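Local coordinates for ABC transporter ATP-binding protein (Sulfolobus tokodaii, PDB 2PJZ), which probably binds and hydrolyses ATP as the nucleotide-binding subunit of an ABC transporter, putatively one for cobalt, at residues 42-47 with 151-156. Residues are numbered along the deposited sequence; the frame is centred on the assembly and turned at random.
Sequences GKTTLL and GLDEPF. With SO4 (sulfate ion), chain C.
Thr44 and Asp153 meet side chain to side chain at about a right angle, Thr44 OG1 lying between Asp153 OD1 and sulfate O2, 2.9 Å from each. The threonine sits in the first turn of helix 43-50 with OG1 beside its own backbone N and CG2 anti to it (chi1 -63°); this turns the hydroxyl toward the sulfate and brings the methyl alongside Asp153 OD2. The carboxylate is reached because Asp153 CG stands anti to the backbone N (chi1 -174°), carrying the group out from the end of strand 149-153. One turn farther along the helix, Leu47 lays its two methyls on the strand: CD1 packs on Gly151 CA at 3.8 Å, and CD2 comes to 3.4 Å from Leu152 O. Lys43 bends at chi3 and chi4, curling its chain round sulfate O3, with NZ 2.7 Å from it; NZ also bonds to Gly37 O. The backbone N of Lys43 also donates to sulfate O3, while Gly42 N holds O1 and Thr44 N holds O2, so the anion rests on the helix N-terminus, whose dipole probably helps to hold it. Gly40 N and Ser41 OG, from the loop before the helix, bond to the sulfate as well. The Glu154 carboxylate is bonded through OE1 to Thr182 OG1 and through OE2 to His183 N. This strand-loop-helix grip on sulfate matches a P-loop (Walker A), with the anion probably standing in for a nucleotide phosphate, and Asp153 closing a hydrophobic strand, with Glu154 just after it, is consistent with the Walker B end of an ABC ATPase.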
loop_
_atom_site.group_PDB
_atom_site.type_symbol
_atom_site.label_atom_id
_atom_site.label_comp_id
_atom_site.label_asym_id
_atom_site.label_seq_id
_atom_site.Cartn_x
_atom_site.Cartn_y
_atom_site.Cartn_z
ATOM N N GLY A 42 9.364 2.388 6.205
ATOM C CA GLY A 42 9.768 1.250 5.395
ATOM C C GLY A 42 8.633 0.621 4.581
ATOM O O GLY A 42 8.854 -0.426 3.959
ATOM N N LYS A 43 7.441 1.259 4.555
ATOM C CA LYS A 43 6.263 0.680 3.866
ATOM C C LYS A 43 6.543 0.428 2.390
ATOM O O LYS A 43 6.270 -0.666 1.892
ATOM C CB LYS A 43 5.008 1.588 3.978
ATOM C CG LYS A 43 4.622 1.997 5.343
ATOM C CD LYS A 43 3.351 2.895 5.328
ATOM C CE LYS A 43 3.420 4.039 4.319
ATOM N NZ LYS A 43 4.396 5.089 4.736
ATOM N N THR A 44 7.093 1.427 1.699
ATOM C CA THR A 44 7.312 1.354 0.281
ATOM C C THR A 44 8.410 0.320 -0.016
ATOM O O THR A 44 8.302 -0.440 -0.979
ATOM C CB THR A 44 7.682 2.730 -0.336
ATOM O OG1 THR A 44 6.589 3.623 -0.170
ATOM C CG2 THR A 44 8.013 2.600 -1.844
ATOM N N THR A 45 9.438 0.300 0.831
ATOM C CA THR A 45 10.507 -0.688 0.725
ATOM C C THR A 45 9.947 -2.112 0.834
ATOM O O THR A 45 10.367 -3.001 0.108
ATOM C CB THR A 45 11.621 -0.448 1.773
ATOM O OG1 THR A 45 12.224 0.822 1.494
ATOM C CG2 THR A 45 12.686 -1.496 1.653
ATOM N N LEU A 46 8.998 -2.316 1.729
ATOM C CA LEU A 46 8.347 -3.633 1.859
ATOM C C LEU A 46 7.623 -4.043 0.573
ATOM O O LEU A 46 7.781 -5.166 0.086
ATOM C CB LEU A 46 7.378 -3.601 3.040
ATOM C CG LEU A 46 7.155 -4.771 3.995
ATOM C CD1 LEU A 46 8.455 -5.402 4.430
ATOM C CD2 LEU A 46 6.428 -4.191 5.237
ATOM N N LEU A 47 6.877 -3.112 -0.015
ATOM C CA LEU A 47 6.225 -3.377 -1.284
ATOM C C LEU A 47 7.206 -3.648 -2.406
ATOM O O LEU A 47 6.947 -4.493 -3.266
ATOM C CB LEU A 47 5.343 -2.179 -1.653
ATOM C CG LEU A 47 3.918 -2.421 -2.129
ATOM C CD1 LEU A 47 3.123 -3.574 -1.395
ATOM C CD2 LEU A 47 3.168 -1.086 -1.988
ATOM N N GLY A 151 -0.039 -4.883 -5.300
ATOM C CA GLY A 151 0.699 -4.138 -4.283
ATOM C C GLY A 151 0.583 -2.682 -4.672
ATOM O O GLY A 151 1.124 -2.253 -5.690
ATOM N N LEU A 152 -0.144 -1.916 -3.876
ATOM C CA LEU A 152 -0.368 -0.530 -4.236
ATOM C C LEU A 152 0.328 0.415 -3.263
ATOM O O LEU A 152 0.085 0.372 -2.066
ATOM C CB LEU A 152 -1.858 -0.230 -4.343
ATOM C CG LEU A 152 -2.607 -0.997 -5.414
ATOM C CD1 LEU A 152 -4.111 -0.719 -5.299
ATOM C CD2 LEU A 152 -2.081 -0.617 -6.816
ATOM N N ASP A 153 1.224 1.234 -3.796
ATOM C CA ASP A 153 1.915 2.246 -2.979
ATOM C C ASP A 153 1.193 3.613 -3.069
ATOM O O ASP A 153 1.001 4.164 -4.160
ATOM C CB ASP A 153 3.352 2.385 -3.452
ATOM C CG ASP A 153 4.180 3.307 -2.560
ATOM O OD1 ASP A 153 3.934 3.362 -1.339
ATOM O OD2 ASP A 153 5.052 3.985 -3.108
ATOM N N GLU A 154 0.815 4.154 -1.921
ATOM C CA GLU A 154 0.308 5.549 -1.813
ATOM C C GLU A 154 -0.538 5.994 -2.996
ATOM O O GLU A 154 -0.185 6.990 -3.667
ATOM C CB GLU A 154 1.480 6.535 -1.651
ATOM C CG GLU A 154 2.226 6.361 -0.360
ATOM C CD GLU A 154 1.493 6.957 0.840
ATOM O OE1 GLU A 154 0.301 7.354 0.729
ATOM O OE2 GLU A 154 2.138 6.998 1.903
ATOM N N PRO A 155 -1.650 5.286 -3.275
ATOM C CA PRO A 155 -2.357 5.592 -4.523
ATOM C C PRO A 155 -3.106 6.944 -4.492
ATOM O O PRO A 155 -3.617 7.368 -5.511
ATOM C CB PRO A 155 -3.351 4.433 -4.666
ATOM C CG PRO A 155 -3.579 3.935 -3.264
ATOM C CD PRO A 155 -2.291 4.187 -2.510
ATOM N N PHE A 156 -3.114 7.610 -3.341
ATOM C CA PHE A 156 -3.951 8.806 -3.150
ATOM C C PHE A 156 -3.126 10.063 -2.940
ATOM O O PHE A 156 -3.676 11.171 -2.885
ATOM C CB PHE A 156 -4.873 8.637 -1.941
ATOM C CG PHE A 156 -5.611 7.324 -1.899
ATOM C CD1 PHE A 156 -6.641 7.058 -2.785
ATOM C CD2 PHE A 156 -5.291 6.372 -0.928
ATOM C CE1 PHE A 156 -7.339 5.852 -2.735
ATOM C CE2 PHE A 156 -5.981 5.167 -0.863
ATOM C CZ PHE A 156 -7.004 4.909 -1.771
HETATM S S SO4 C . 7.770 4.786 3.830
HETATM O O1 SO4 C . 9.205 4.423 3.983
HETATM O O2 SO4 C . 7.311 4.289 2.521
HETATM O O3 SO4 C . 6.930 4.192 4.856
HETATM O O4 SO4 C . 7.608 6.221 3.788
#